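Local coordinates for protein beta-1,4-mannanase (Aplysia kurodai, PDB 3VUP) that probably hydrolyses beta-1,4-mannosidic linkages of mannan in the digestive fluid of the sea hare, at residues A[28-33]-A[67-72]; A[60-65]-A[107-112]; A[178-183]-A[237-242]. One frame throughout, in Å; residues are numbered along the deposited sequence.

Contact 1. Residues A[28-33]-A[67-72]; sequences YAYDFG and GETTPA
The hydroxyl OG1 of Thr69 is gripped three times: it donates to the backbone O of Ala29 at 2.7 Å, receives a water, and is also bonded to Gln36 NE2 from helix 36-53. With chi1 at 63° the hydroxyl sits in the crowded position between backbone N and carbonyl carbon, and it approaches Ala29 O in the plane of that carbonyl. That carbonyl has a second donor, a water 2.9 Å from Ala29 O that in turn accepts from Thr69 N, so bond and bridge run side by side. The water on Thr69 OG1 also donates to Phe32 O and is hydrogen-bonded to Thr70 OG1, whose protein partner is His64 ND1.

The same torsion that turns the hydroxyl inward sends the methyl of Thr69 over the ring of Tyr30. Thr69 CG2 stands 3.4 Å from the Tyr30 ring centroid and only 14° off the normal, a centred CH-pi contact. From the far end of that ring, Tyr30 OH reaches Glu68 O through another water. Glu68 bends at chi2 (80°) and wraps its chain past the methyl of Ala29, Glu68 OE2 coming 3.4 Å from Ala29 CB while Gln66 N binds the same oxygen. Its other oxygen, OE1, accepts from a water that is also bonded to Tyr28 OH.

Further along the segment, Thr70 CG2 lies 3.2 Å from Phe32 O and close to Gly33 CA, where a beta carbon on Gly33 would collide with it. Direct and water-borne bonds of this kind join two irregular loops, one following strand 18-22 and the other strand 58-65, as neighbouring loops over the C-terminal ends of the strands in a TIM barrel.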
loop_
_atom_site.group_PDB
_atom_site.type_symbol
_atom_site.label_atom_id
_atom_site.label_comp_id
_atom_site.label_asym_id
_atom_site.label_seq_id
_atom_site.Cartn_x
_atom_site.Cartn_y
_atom_site.Cartn_z
ATOM N N TYR A 28 -7.844 -3.347 14.435
ATOM C CA TYR A 28 -6.463 -3.053 14.042
ATOM C C TYR A 28 -5.516 -4.210 14.344
ATOM O O TYR A 28 -5.341 -4.580 15.504
ATOM C CB TYR A 28 -5.996 -1.793 14.766
ATOM C CG TYR A 28 -4.579 -1.324 14.498
ATOM C CD1 TYR A 28 -4.305 -0.415 13.483
ATOM C CD2 TYR A 28 -3.528 -1.724 15.309
ATOM C CE1 TYR A 28 -3.016 0.049 13.252
ATOM C CE2 TYR A 28 -2.230 -1.262 15.092
ATOM C CZ TYR A 28 -1.979 -0.368 14.063
ATOM O OH TYR A 28 -0.701 0.111 13.831
ATOM N N ALA A 29 -4.928 -4.772 13.287
ATOM C CA ALA A 29 -3.934 -5.853 13.365
ATOM C C ALA A 29 -4.494 -7.175 13.865
ATOM O O ALA A 29 -3.731 -8.108 14.119
ATOM C CB ALA A 29 -2.720 -5.438 14.202
ATOM N N TYR A 30 -5.818 -7.234 13.999
ATOM C CA TYR A 30 -6.540 -8.369 14.566
ATOM C C TYR A 30 -7.671 -8.815 13.647
ATOM O O TYR A 30 -8.712 -9.271 14.120
ATOM C CB TYR A 30 -7.136 -7.975 15.922
ATOM C CG TYR A 30 -6.239 -8.302 17.067
ATOM C CD1 TYR A 30 -5.080 -7.585 17.281
ATOM C CD2 TYR A 30 -6.548 -9.342 17.934
ATOM C CE1 TYR A 30 -4.241 -7.900 18.327
ATOM C CE2 TYR A 30 -5.725 -9.665 18.972
ATOM C CZ TYR A 30 -4.573 -8.940 19.174
ATOM O OH TYR A 30 -3.760 -9.289 20.223
ATOM N N ASP A 31 -7.471 -8.683 12.340
ATOM C CA ASP A 31 -8.519 -8.974 11.366
ATOM C C ASP A 31 -8.342 -10.310 10.646
ATOM O O ASP A 31 -9.303 -10.845 10.110
ATOM C CB ASP A 31 -8.582 -7.874 10.302
ATOM C CG ASP A 31 -9.234 -6.594 10.793
ATOM O OD1 ASP A 31 -10.213 -6.672 11.569
ATOM O OD2 ASP A 31 -8.790 -5.507 10.346
ATOM N N PHE A 32 -7.108 -10.814 10.610
ATOM C CA PHE A 32 -6.758 -11.985 9.810
ATOM C C PHE A 32 -5.954 -12.985 10.607
ATOM O O PHE A 32 -5.117 -12.605 11.416
ATOM C CB PHE A 32 -6.004 -11.561 8.549
ATOM C CG PHE A 32 -6.854 -10.759 7.629
ATOM C CD1 PHE A 32 -7.739 -11.393 6.773
ATOM C CD2 PHE A 32 -6.853 -9.376 7.687
ATOM C CE1 PHE A 32 -8.577 -10.667 5.967
ATOM C CE2 PHE A 32 -7.698 -8.641 6.881
ATOM C CZ PHE A 32 -8.553 -9.289 6.014
ATOM N N GLY A 33 -6.205 -14.266 10.365
ATOM C CA GLY A 33 -5.471 -15.319 11.039
ATOM C C GLY A 33 -6.038 -15.597 12.415
ATOM O O GLY A 33 -6.771 -14.779 12.968
ATOM N N GLY A 67 2.957 -7.102 13.229
ATOM C CA GLY A 67 3.093 -8.473 13.684
ATOM C C GLY A 67 2.363 -8.787 14.972
ATOM O O GLY A 67 2.723 -9.734 15.668
ATOM N N GLU A 68 1.330 -8.005 15.277
ATOM C CA GLU A 68 0.541 -8.211 16.489
ATOM C C GLU A 68 -0.055 -9.617 16.572
ATOM O O GLU A 68 -0.038 -10.244 17.638
ATOM C CB GLU A 68 -0.569 -7.167 16.577
ATOM C CG GLU A 68 -0.118 -5.756 16.941
ATOM C CD GLU A 68 0.470 -4.931 15.800
ATOM O OE1 GLU A 68 0.803 -3.763 16.092
ATOM O OE2 GLU A 68 0.607 -5.415 14.646
ATOM N N THR A 69 -0.590 -10.106 15.451
ATOM C CA THR A 69 -1.181 -11.445 15.419
ATOM C C THR A 69 -0.755 -12.310 14.236
ATOM O O THR A 69 -0.723 -13.524 14.356
ATOM C CB THR A 69 -2.719 -11.431 15.508
ATOM O OG1 THR A 69 -3.266 -10.751 14.375
ATOM C CG2 THR A 69 -3.182 -10.763 16.782
ATOM N N THR A 70 -0.450 -11.700 13.095
ATOM C CA THR A 70 0.163 -12.441 11.995
ATOM C C THR A 70 1.365 -11.665 11.482
ATOM O O THR A 70 1.434 -10.456 11.650
ATOM C CB THR A 70 -0.800 -12.727 10.817
ATOM O OG1 THR A 70 -1.187 -11.496 10.193
ATOM C CG2 THR A 70 -2.022 -13.530 11.255
ATOM N N PRO A 71 2.343 -12.355 10.885
ATOM C CA PRO A 71 2.497 -13.813 10.877
ATOM C C PRO A 71 2.824 -14.303 12.290
ATOM O O PRO A 71 2.925 -13.492 13.213
ATOM C CB PRO A 71 3.695 -14.014 9.952
ATOM C CG PRO A 71 4.532 -12.803 10.209
ATOM C CD PRO A 71 3.537 -11.678 10.351
ATOM N N ALA A 72 2.958 -15.614 12.461
ATOM C CA ALA A 72 3.336 -16.170 13.752
ATOM C C ALA A 72 4.852 -16.129 13.917
ATOM O O ALA A 72 5.589 -16.552 13.020
ATOM C CB ALA A 72 2.830 -17.593 13.870
HETATM O O HOH W 1 1.212 -1.338 14.972
HETATM O O HOH W 2 -1.145 -8.733 13.047
HETATM O O HOH W 3 -0.985 -9.010 19.983
HETATM O O HOH W 4 -3.365 -10.553 11.517
#

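Contact 2. Residues A[60-65]-A[107-112]; sequences RLWIHI and FPCLWN
Two straight backbone bonds form the firmest link: Cys109 N to Leu61 O at 2.8 Å and Ile63 N to Cys109 O at 2.9 Å, each lying in the plane of the accepting carbonyl. They belong to the parallel pairing of neighbouring strands in the eight-stranded TIM barrel. Leu61 N to Phe107 O is longer and comes from above the carbonyl plane. Past Trp62 the register slips by one residue in a beta bulge, and Leu110 O takes both Ile65 N, at 2.9 Å, and a weak bond from His64 N; pairing resumes with Asn112 N on Ile65 O.

Arg60, Trp62 and Cys109 share the inner face. The extended Arg60 carries its guanidinium to salt bridges with Asp158 and Glu293, with Asn22 and Asn161 also bonded to it, and lays one face against Trp62 NE1. Cys109 SG, anti to its backbone N, sits over the five-membered ring of Trp62, 4.4 Å from its centroid. Asn112, held by Asn161, brings ND2 to 3.4 Å from Trp62 CZ3. A TRS molecule, probably from the crystallisation liquor, lies about 3 Å from the Trp62 side chain, consistent with a pocket on this face.

Within the bulge, His64 crosses Trp111 obliquely with CB over the six-membered ring. An alanine in place of Trp111 would remove that face and the bond from NE1 to Gln207, and would probably hold His64 less firmly, though Tyr136 and Thr70 still bind its nitrogens. Next to the bulge Ile63 and Pro108 lie side by side, Ile63 CG1 touching Pro108 CB at 3.7 Å.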
loop_
_atom_site.group_PDB
_atom_site.type_symbol
_atom_site.label_atom_id
_atom_site.label_comp_id
_atom_site.label_asym_id
_atom_site.label_seq_id
_atom_site.Cartn_x
_atom_site.Cartn_y
_atom_site.Cartn_z
ATOM N N ARG A 60 -8.139 -0.746 -0.015
ATOM C CA ARG A 60 -6.868 -1.036 0.641
ATOM C C ARG A 60 -7.190 -1.364 2.097
ATOM O O ARG A 60 -7.992 -0.678 2.728
ATOM C CB ARG A 60 -5.942 0.175 0.552
ATOM C CG ARG A 60 -4.593 0.004 1.265
ATOM C CD ARG A 60 -3.667 1.116 0.851
ATOM N NE ARG A 60 -2.322 1.122 1.422
ATOM C CZ ARG A 60 -1.880 1.980 2.340
ATOM N NH1 ARG A 60 -2.702 2.835 2.942
ATOM N NH2 ARG A 60 -0.595 1.964 2.671
ATOM N N LEU A 61 -6.588 -2.423 2.629
ATOM C CA LEU A 61 -6.791 -2.782 4.033
ATOM C C LEU A 61 -5.531 -3.457 4.549
ATOM O O LEU A 61 -4.749 -4.023 3.780
ATOM C CB LEU A 61 -8.030 -3.659 4.242
ATOM C CG LEU A 61 -7.956 -5.155 3.921
ATOM C CD1 LEU A 61 -9.241 -5.831 4.364
ATOM C CD2 LEU A 61 -7.722 -5.407 2.444
ATOM N N TRP A 62 -5.320 -3.354 5.853
ATOM C CA TRP A 62 -4.033 -3.684 6.436
ATOM C C TRP A 62 -4.071 -5.040 7.123
ATOM O O TRP A 62 -5.044 -5.379 7.801
ATOM C CB TRP A 62 -3.608 -2.612 7.426
ATOM C CG TRP A 62 -3.403 -1.227 6.860
ATOM C CD1 TRP A 62 -3.781 -0.731 5.641
ATOM C CD2 TRP A 62 -2.785 -0.154 7.551
ATOM N NE1 TRP A 62 -3.403 0.592 5.530
ATOM C CE2 TRP A 62 -2.792 0.968 6.701
ATOM C CE3 TRP A 62 -2.197 -0.040 8.812
ATOM C CZ2 TRP A 62 -2.252 2.202 7.089
ATOM C CZ3 TRP A 62 -1.665 1.163 9.194
ATOM C CH2 TRP A 62 -1.701 2.277 8.340
ATOM N N ILE A 63 -2.989 -5.798 6.952
ATOM C CA ILE A 63 -2.938 -7.197 7.356
ATOM C C ILE A 63 -2.071 -7.409 8.601
ATOM O O ILE A 63 -2.598 -7.409 9.710
ATOM C CB ILE A 63 -2.482 -8.114 6.183
ATOM C CG1 ILE A 63 -3.256 -7.781 4.888
ATOM C CG2 ILE A 63 -2.627 -9.574 6.569
ATOM C CD1 ILE A 63 -4.759 -7.910 4.987
ATOM N N HIS A 64 -0.756 -7.583 8.446
ATOM C CA HIS A 64 0.092 -7.888 9.607
ATOM C C HIS A 64 0.304 -6.670 10.506
ATOM O O HIS A 64 0.351 -6.790 11.737
ATOM C CB HIS A 64 1.484 -8.392 9.208
ATOM C CG HIS A 64 1.512 -9.512 8.207
ATOM N ND1 HIS A 64 0.728 -10.644 8.295
ATOM C CD2 HIS A 64 2.317 -9.697 7.134
ATOM C CE1 HIS A 64 1.025 -11.459 7.295
ATOM N NE2 HIS A 64 1.992 -10.911 6.581
ATOM N N ILE A 65 0.500 -5.515 9.869
ATOM C CA ILE A 65 0.759 -4.236 10.528
ATOM C C ILE A 65 2.147 -4.263 11.172
ATOM O O ILE A 65 3.137 -4.033 10.474
ATOM C CB ILE A 65 -0.413 -3.784 11.428
ATOM C CG1 ILE A 65 -1.709 -3.865 10.605
ATOM C CG2 ILE A 65 -0.189 -2.376 11.919
ATOM C CD1 ILE A 65 -2.893 -3.155 11.204
ATOM N N PHE A 107 -6.379 -4.494 -2.152
ATOM C CA PHE A 107 -4.964 -4.175 -2.020
ATOM C C PHE A 107 -4.549 -4.381 -0.567
ATOM O O PHE A 107 -4.602 -3.460 0.236
ATOM C CB PHE A 107 -4.711 -2.738 -2.502
ATOM C CG PHE A 107 -5.045 -2.542 -3.955
ATOM C CD1 PHE A 107 -4.070 -2.657 -4.925
ATOM C CD2 PHE A 107 -6.349 -2.294 -4.351
ATOM C CE1 PHE A 107 -4.386 -2.509 -6.268
ATOM C CE2 PHE A 107 -6.670 -2.144 -5.697
ATOM C CZ PHE A 107 -5.688 -2.250 -6.654
ATOM N N PRO A 108 -4.164 -5.615 -0.215
ATOM C CA PRO A 108 -3.722 -5.865 1.157
ATOM C C PRO A 108 -2.392 -5.170 1.404
ATOM O O PRO A 108 -1.485 -5.248 0.571
ATOM C CB PRO A 108 -3.532 -7.388 1.190
ATOM C CG PRO A 108 -4.309 -7.910 0.005
ATOM C CD PRO A 108 -4.163 -6.838 -1.033
ATOM N N CYS A 109 -2.284 -4.506 2.552
ATOM C CA CYS A 109 -1.052 -3.845 2.955
ATOM C C CYS A 109 -0.429 -4.651 4.088
ATOM O O CYS A 109 -1.017 -4.773 5.163
ATOM C CB CYS A 109 -1.337 -2.407 3.389
ATOM S SG CYS A 109 0.117 -1.532 3.995
ATOM N N LEU A 110 0.754 -5.202 3.843
ATOM C CA LEU A 110 1.330 -6.181 4.760
ATOM C C LEU A 110 1.798 -5.569 6.077
ATOM O O LEU A 110 1.393 -6.040 7.140
ATOM C CB LEU A 110 2.471 -6.939 4.088
ATOM C CG LEU A 110 2.075 -7.751 2.859
ATOM C CD1 LEU A 110 3.320 -8.398 2.274
ATOM C CD2 LEU A 110 1.009 -8.785 3.205
ATOM N N TRP A 111 2.629 -4.527 5.998
ATOM C CA TRP A 111 3.333 -3.990 7.159
ATOM C C TRP A 111 3.069 -2.496 7.326
ATOM O O TRP A 111 2.567 -1.828 6.414
ATOM C CB TRP A 111 4.835 -4.208 7.008
ATOM C CG TRP A 111 5.238 -5.638 6.816
ATOM C CD1 TRP A 111 5.672 -6.215 5.657
ATOM C CD2 TRP A 111 5.264 -6.672 7.813
ATOM N NE1 TRP A 111 5.956 -7.538 5.864
ATOM C CE2 TRP A 111 5.717 -7.843 7.178
ATOM C CE3 TRP A 111 4.928 -6.727 9.171
ATOM C CZ2 TRP A 111 5.867 -9.052 7.860
ATOM C CZ3 TRP A 111 5.079 -7.928 9.846
ATOM C CH2 TRP A 111 5.539 -9.073 9.187
ATOM N N ASN A 112 3.436 -1.966 8.492
ATOM C CA ASN A 112 3.225 -0.561 8.805
ATOM C C ASN A 112 4.429 -0.007 9.560
ATOM O O ASN A 112 4.920 -0.639 10.502
ATOM C CB ASN A 112 1.979 -0.418 9.684
ATOM C CG ASN A 112 1.662 1.020 10.041
ATOM O OD1 ASN A 112 1.933 1.939 9.265
ATOM N ND2 ASN A 112 1.063 1.225 11.219
#

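Contact 3. Residues A[178-183]-A[237-242]; sequences YDTTAL and NNHYSD
Packing is closest where the imidazole of His239 enters the turn made by Asp179, Thr180 and Leu183. Thr180 CG2 crosses at about a right angle, 4.1 Å from His239 CE1, and Leu183 CD1 approaches obliquely. Asn237, two residues before the histidine, sets its amide carbon CG over one face of the same ring, toward its rim. The carbonyl of Asp179 lies at the ring edge, near its plane. Asn237 ND2 binds Lys176 O and gives a weak bond, 3.2 Å long, to Asp179 O.

The other side is looser and wetter. Ala182 CB lies 4.4 Å from Asn237 CB, and a water fills the bonding role between the loops: it donates to Asp179 OD2 at 2.8 Å, accepts from Ala182 N, and is weakly bonded to Asn237 ND2. Asp179 OD2 is the anchor of an Asx turn, met by Thr181 N from above the carboxylate plane and by Thr181 OG1 on the syn lone pair. A second water, in the plane of the imidazole, joins His239 NE2 at 2.8 Å to Asp179 O.

The disulfide Cys177-Cys244 covalently ties the loop of Asp179 to helix 242-249, which follows the loop of His239. Since His239 ND1 is bonded to the carbonyl Cys177 O, the ring probably keeps a proton on that nitrogen, and the two loops are matched through backbone carbonyls and water more than through apolar surface.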
loop_
_atom_site.group_PDB
_atom_site.type_symbol
_atom_site.label_atom_id
_atom_site.label_comp_id
_atom_site.label_asym_id
_atom_site.label_seq_id
_atom_site.Cartn_x
_atom_site.Cartn_y
_atom_site.Cartn_z
ATOM N N TYR A 178 20.619 5.357 -0.828
ATOM C CA TYR A 178 20.543 5.260 0.630
ATOM C C TYR A 178 20.594 6.615 1.339
ATOM O O TYR A 178 20.313 6.701 2.531
ATOM C CB TYR A 178 21.671 4.369 1.173
ATOM C CG TYR A 178 21.815 3.012 0.500
ATOM C CD1 TYR A 178 20.724 2.359 -0.068
ATOM C CD2 TYR A 178 23.053 2.384 0.431
ATOM C CE1 TYR A 178 20.866 1.125 -0.690
ATOM C CE2 TYR A 178 23.205 1.150 -0.181
ATOM C CZ TYR A 178 22.106 0.523 -0.741
ATOM O OH TYR A 178 22.241 -0.705 -1.361
ATOM N N ASP A 179 20.959 7.666 0.614
ATOM C CA ASP A 179 21.165 8.986 1.198
ATOM C C ASP A 179 19.820 9.652 1.485
ATOM O O ASP A 179 18.963 9.691 0.607
ATOM C CB ASP A 179 21.964 9.825 0.204
ATOM C CG ASP A 179 22.264 11.209 0.715
ATOM O OD1 ASP A 179 23.432 11.457 1.090
ATOM O OD2 ASP A 179 21.336 12.049 0.740
ATOM N N THR A 180 19.641 10.192 2.693
ATOM C CA THR A 180 18.370 10.827 3.040
ATOM C C THR A 180 18.531 12.312 3.345
ATOM O O THR A 180 17.682 12.915 4.005
ATOM C CB THR A 180 17.665 10.120 4.208
ATOM O OG1 THR A 180 18.514 10.155 5.357
ATOM C CG2 THR A 180 17.358 8.679 3.856
ATOM N N THR A 181 19.609 12.918 2.862
ATOM C CA THR A 181 19.776 14.346 3.080
ATOM C C THR A 181 18.646 15.189 2.474
ATOM O O THR A 181 18.260 16.203 3.055
ATOM C CB THR A 181 21.156 14.859 2.622
ATOM O OG1 THR A 181 21.317 14.666 1.211
ATOM C CG2 THR A 181 22.263 14.149 3.384
ATOM N N ALA A 182 18.071 14.755 1.352
ATOM C CA ALA A 182 16.963 15.511 0.763
ATOM C C ALA A 182 15.726 15.520 1.664
ATOM O O ALA A 182 14.879 16.406 1.540
ATOM C CB ALA A 182 16.606 14.977 -0.611
ATOM N N LEU A 183 15.633 14.542 2.565
ATOM C CA LEU A 183 14.523 14.426 3.507
ATOM C C LEU A 183 14.742 15.186 4.810
ATOM O O LEU A 183 13.910 15.100 5.711
ATOM C CB LEU A 183 14.213 12.959 3.804
ATOM C CG LEU A 183 13.671 12.182 2.603
ATOM C CD1 LEU A 183 13.583 10.711 2.940
ATOM C CD2 LEU A 183 12.305 12.707 2.163
ATOM N N ASN A 237 14.814 12.869 -3.789
ATOM C CA ASN A 237 15.532 11.686 -4.224
ATOM C C ASN A 237 14.561 10.507 -4.189
ATOM O O ASN A 237 13.958 10.241 -3.146
ATOM C CB ASN A 237 16.690 11.498 -3.241
ATOM C CG ASN A 237 17.536 10.281 -3.510
ATOM O OD1 ASN A 237 17.480 9.675 -4.575
ATOM N ND2 ASN A 237 18.355 9.920 -2.521
ATOM N N ASN A 238 14.402 9.802 -5.312
ATOM C CA ASN A 238 13.501 8.655 -5.362
ATOM C C ASN A 238 14.204 7.400 -4.877
ATOM O O ASN A 238 15.065 6.856 -5.570
ATOM C CB ASN A 238 12.969 8.428 -6.776
ATOM C CG ASN A 238 12.089 7.204 -6.867
ATOM O OD1 ASN A 238 11.561 6.721 -5.857
ATOM N ND2 ASN A 238 11.930 6.683 -8.077
ATOM N N HIS A 239 13.843 6.959 -3.680
ATOM C CA HIS A 239 14.453 5.783 -3.086
ATOM C C HIS A 239 13.956 4.450 -3.614
ATOM O O HIS A 239 14.557 3.420 -3.328
ATOM C CB HIS A 239 14.259 5.822 -1.579
ATOM C CG HIS A 239 15.093 6.867 -0.926
ATOM N ND1 HIS A 239 16.441 6.691 -0.706
ATOM C CD2 HIS A 239 14.807 8.128 -0.528
ATOM C CE1 HIS A 239 16.942 7.788 -0.169
ATOM N NE2 HIS A 239 15.972 8.679 -0.052
ATOM N N TYR A 240 12.868 4.463 -4.375
ATOM C CA TYR A 240 12.112 3.240 -4.628
ATOM C C TYR A 240 12.118 2.794 -6.082
ATOM O O TYR A 240 11.283 1.989 -6.495
ATOM C CB TYR A 240 10.693 3.384 -4.095
ATOM C CG TYR A 240 10.659 3.792 -2.639
ATOM C CD1 TYR A 240 11.063 2.915 -1.635
ATOM C CD2 TYR A 240 10.245 5.064 -2.267
ATOM C CE1 TYR A 240 11.021 3.284 -0.299
ATOM C CE2 TYR A 240 10.205 5.443 -0.933
ATOM C CZ TYR A 240 10.588 4.545 0.043
ATOM O OH TYR A 240 10.551 4.890 1.375
ATOM N N SER A 241 13.061 3.327 -6.849
ATOM C CA SER A 241 13.268 2.899 -8.220
ATOM C C SER A 241 13.661 1.427 -8.289
ATOM O O SER A 241 14.154 0.836 -7.320
ATOM C CB SER A 241 14.400 3.708 -8.841
ATOM O OG SER A 241 15.617 3.409 -8.172
ATOM N N ASP A 242 13.479 0.848 -9.471
ATOM C CA ASP A 242 13.905 -0.521 -9.719
ATOM C C ASP A 242 15.390 -0.674 -9.387
ATOM O O ASP A 242 15.803 -1.651 -8.768
ATOM C CB ASP A 242 13.713 -0.881 -11.193
ATOM C CG ASP A 242 12.252 -0.921 -11.635
ATOM O OD1 ASP A 242 11.327 -0.617 -10.852
ATOM O OD2 ASP A 242 12.043 -1.254 -12.816
HETATM O O HOH W 5 16.345 11.373 0.444
HETATM O O HOH W 6 18.809 12.506 -0.422
#

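Overall arrangement
Contact 2 is the core of the set: wholly buried, about 7 Å from the chain centre to its own, and built on backbone pairing of adjacent barrel strands, with one bulge. Contacts 1 and 3, with centres about 17 and 18 Å out, are partly buried and join loops that follow barrel strands, so water carries much of their bonding. Both loops of contact 1 touch strand 58-65 of contact 2: residues 67-72 continue from it, while Tyr28 OH packs 3.2 Å from Ile65 CG2 and Ala29 rests on the same isoleucine. Contact 3 shares no strand with them and stays remote, its nearest atoms about 11 Å from contact 2 and about 17 Å from contact 1.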